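Local structure of proton-dependent oligopeptide transporter family protein (Xanthomonas campestris, 6EI3) at residues A[83-88]-A[107-112]. The protein probably carries short peptides across the cell membrane in step with protons, as a major facilitator superfamily transporter captured in an auto-inhibited state. Residues are numbered along the deposited sequence; the frame is centred on the assembly and turned at random.
With 78M ((2S)-2,3-dihydroxypropyl(7Z)-pentadec-7-enoate), chain R; 78M ((2S)-2,3-dihydroxypropyl(7Z)-pentadec-7-enoate), chain B.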
loop_
_atom_site.group_PDB
_atom_site.type_symbol
_atom_site.label_atom_id
_atom_site.label_comp_id
_atom_site.label_asym_id
_atom_site.label_seq_id
_atom_site.Cartn_x
_atom_site.Cartn_y
_atom_site.Cartn_z
ATOM N N SER A 83 16.620 -8.463 4.072
ATOM C CA SER A 83 17.359 -7.192 4.146
ATOM C C SER A 83 18.631 -7.214 3.294
ATOM O O SER A 83 18.983 -6.194 2.716
ATOM C CB SER A 83 17.681 -6.820 5.589
ATOM O OG SER A 83 16.482 -6.572 6.304
ATOM N N LEU A 84 19.305 -8.363 3.202
ATOM C CA LEU A 84 20.513 -8.501 2.380
ATOM C C LEU A 84 20.146 -8.465 0.882
ATOM O O LEU A 84 20.882 -7.888 0.086
ATOM C CB LEU A 84 21.266 -9.800 2.716
ATOM C CG LEU A 84 22.019 -9.851 4.044
ATOM C CD1 LEU A 84 22.379 -11.296 4.395
ATOM C CD2 LEU A 84 23.272 -8.988 4.017
ATOM N N ILE A 85 19.007 -9.078 0.508
ATOM C CA ILE A 85 18.501 -9.050 -0.872
ATOM C C ILE A 85 18.185 -7.581 -1.212
ATOM O O ILE A 85 18.548 -7.086 -2.277
ATOM C CB ILE A 85 17.276 -10.005 -1.044
ATOM C CG1 ILE A 85 17.749 -11.500 -1.005
ATOM C CG2 ILE A 85 16.531 -9.719 -2.358
ATOM C CD1 ILE A 85 16.658 -12.571 -0.832
ATOM N N TYR A 86 17.551 -6.888 -0.252
ATOM C CA TYR A 86 17.143 -5.496 -0.290
ATOM C C TYR A 86 18.386 -4.633 -0.595
ATOM O O TYR A 86 18.340 -3.802 -1.510
ATOM C CB TYR A 86 16.518 -5.188 1.076
ATOM C CG TYR A 86 15.593 -4.001 1.230
ATOM C CD1 TYR A 86 15.655 -2.918 0.350
ATOM C CD2 TYR A 86 14.748 -3.898 2.328
ATOM C CE1 TYR A 86 14.889 -1.772 0.562
ATOM C CE2 TYR A 86 14.008 -2.746 2.570
ATOM C CZ TYR A 86 14.062 -1.693 1.671
ATOM O OH TYR A 86 13.294 -0.585 1.915
ATOM N N CYS A 87 19.506 -4.873 0.143
ATOM C CA CYS A 87 20.810 -4.224 -0.037
ATOM C C CYS A 87 21.346 -4.492 -1.455
ATOM O O CYS A 87 21.820 -3.568 -2.106
ATOM C CB CYS A 87 21.802 -4.711 1.020
ATOM S SG CYS A 87 21.533 -4.019 2.673
ATOM N N ALA A 88 21.275 -5.753 -1.919
ATOM C CA ALA A 88 21.722 -6.170 -3.255
ATOM C C ALA A 88 20.962 -5.414 -4.363
ATOM O O ALA A 88 21.567 -5.065 -5.376
ATOM C CB ALA A 88 21.559 -7.669 -3.417
ATOM N N LEU A 107 15.321 -2.904 -8.862
ATOM C CA LEU A 107 13.973 -2.569 -8.362
ATOM C C LEU A 107 13.220 -3.798 -7.904
ATOM O O LEU A 107 12.510 -3.713 -6.917
ATOM C CB LEU A 107 13.124 -1.830 -9.403
ATOM C CG LEU A 107 13.570 -0.442 -9.831
ATOM C CD1 LEU A 107 12.717 0.038 -10.990
ATOM C CD2 LEU A 107 13.487 0.550 -8.690
ATOM N N GLY A 108 13.351 -4.907 -8.647
ATOM C CA GLY A 108 12.734 -6.190 -8.312
ATOM C C GLY A 108 13.226 -6.730 -6.971
ATOM O O GLY A 108 12.433 -7.165 -6.137
ATOM N N LEU A 109 14.540 -6.664 -6.744
ATOM C CA LEU A 109 15.183 -7.110 -5.506
ATOM C C LEU A 109 14.807 -6.221 -4.316
ATOM O O LEU A 109 14.601 -6.736 -3.213
ATOM C CB LEU A 109 16.713 -7.178 -5.702
ATOM C CG LEU A 109 17.239 -8.233 -6.702
ATOM C CD1 LEU A 109 18.747 -8.100 -6.890
ATOM C CD2 LEU A 109 16.849 -9.681 -6.303
ATOM N N ILE A 110 14.661 -4.893 -4.551
ATOM C CA ILE A 110 14.224 -3.935 -3.523
ATOM C C ILE A 110 12.795 -4.227 -3.162
ATOM O O ILE A 110 12.502 -4.313 -1.984
ATOM C CB ILE A 110 14.418 -2.448 -3.954
ATOM C CG1 ILE A 110 15.926 -2.099 -3.930
ATOM C CG2 ILE A 110 13.635 -1.482 -3.013
ATOM C CD1 ILE A 110 16.270 -0.830 -4.665
ATOM N N ALA A 111 11.904 -4.431 -4.173
ATOM C CA ALA A 111 10.489 -4.740 -3.934
ATOM C C ALA A 111 10.350 -6.012 -3.076
ATOM O O ALA A 111 9.586 -6.041 -2.118
ATOM C CB ALA A 111 9.774 -4.940 -5.267
ATOM N N PHE A 112 11.104 -7.048 -3.437
ATOM C CA PHE A 112 11.128 -8.337 -2.754
ATOM C C PHE A 112 11.623 -8.208 -1.324
ATOM O O PHE A 112 10.992 -8.753 -0.410
ATOM C CB PHE A 112 12.024 -9.312 -3.540
ATOM C CG PHE A 112 12.018 -10.754 -3.082
ATOM C CD1 PHE A 112 10.952 -11.591 -3.385
ATOM C CD2 PHE A 112 13.122 -11.301 -2.440
ATOM C CE1 PHE A 112 10.974 -12.939 -3.020
ATOM C CE2 PHE A 112 13.155 -12.659 -2.101
ATOM C CZ PHE A 112 12.074 -13.463 -2.379
HETATM O O21 78M R . 4.199 -16.224 -2.926
HETATM C C20 78M R . 5.218 -16.958 -3.593
HETATM C C18 78M R . 6.052 -16.051 -4.467
HETATM O O19 78M R . 5.323 -15.698 -5.649
HETATM C C17 78M R . 7.396 -16.650 -4.815
HETATM O O2 78M R . 8.090 -15.574 -5.490
HETATM C C1 78M R . 9.334 -15.786 -5.932
HETATM O O1 78M R . 10.050 -16.677 -5.552
HETATM C C2 78M R . 9.690 -14.804 -7.007
HETATM C C3 78M R . 10.726 -13.775 -6.593
HETATM C C4 78M R . 11.784 -13.587 -7.667
HETATM C C5 78M R . 12.541 -12.278 -7.595
HETATM C C6 78M R . 11.816 -11.094 -8.228
HETATM C C7 78M R . 12.786 -9.981 -8.453
HETATM C C8 78M R . 13.047 -9.326 -9.574
HETATM C C9 78M R . 12.400 -9.434 -10.924
HETATM C C10 78M R . 12.642 -8.138 -11.695
HETATM C C11 78M R . 12.432 -8.233 -13.194
HETATM C C12 78M R . 13.337 -7.298 -13.974
HETATM C C13 78M R . 13.204 -7.416 -15.481
HETATM C C15 78M R . 14.104 -6.676 -17.726
HETATM C C14 78M R . 14.368 -6.807 -16.245
HETATM O O21 78M B . 19.905 -16.063 11.341
HETATM C C20 78M B . 20.549 -17.017 10.509
HETATM C C18 78M B . 21.152 -16.355 9.292
HETATM O O19 78M B . 21.453 -17.348 8.304
HETATM C C17 78M B . 22.396 -15.568 9.625
HETATM O O2 78M B . 22.739 -14.848 8.417
HETATM C C1 78M B . 23.700 -13.921 8.498
HETATM O O1 78M B . 24.223 -13.584 9.530
HETATM C C2 78M B . 24.044 -13.380 7.137
HETATM C C3 78M B . 25.004 -12.190 7.129
HETATM C C4 78M B . 24.380 -10.894 7.633
HETATM C C5 78M B . 25.259 -9.670 7.443
HETATM C C6 78M B . 24.810 -8.455 8.248
HETATM C C7 78M B . 25.412 -7.160 7.783
HETATM C C8 78M B . 26.581 -6.623 8.115
HETATM C C9 78M B . 27.639 -7.171 9.037
HETATM C C10 78M B . 28.826 -6.215 9.216
HETATM C C11 78M B . 28.581 -5.087 10.212
HETATM C C12 78M B . 29.502 -3.886 10.050
HETATM C C13 78M B . 29.379 -2.852 11.167
HETATM C C15 78M B . 29.089 -0.529 10.115
HETATM C C14 78M B . 30.005 -1.493 10.866
#
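Phe112 stands between Ile85 of helix 62-95 and a bound lipid: Ile85 CD1 meets its ring at the edge, in the ring plane, 3.7 Å from CE2, while C3 of the monoacylglycerol in chain R approaches CE1 obliquely at 3.7 Å. CG of Phe112 is anti to the backbone N (chi1 -172°), and the CD2/CE2 side of the ring is the part that reaches Ile85; Phe61 and Phe82 also touch the ring. Ile85 reaches across with both branches, for its CG2 sits 3.7 Å from Leu109 O and 4.0 Å from Leu109 CD2. Segments 83-88 and 107-112 run nearly antiparallel, at 155°, their axes approaching to 7.4 Å, and the CA atoms of Tyr86 and Ile110 are the nearest pair across them, 4.6 Å apart. At this close point the Tyr86 side chain starts away from helix 100-117, yet its ring swings back so that CE1 touches Ile110 CG2 at 3.8 Å and Ile110 O lies above one face, offset toward the rim. Behind the contact, Gly108 CA comes within 3.4 Å of lipid C8, a surface against which the acyl chain can lie close. Between the two segments the side chains meet each other through carbon, and several also touch backbone carbonyl oxygens, consistent with dispersion and close fit joining these neighbouring membrane helices, while the Tyr86 hydroxyl is hydrogen-bonded to Glu14 on a third helix, 4-22.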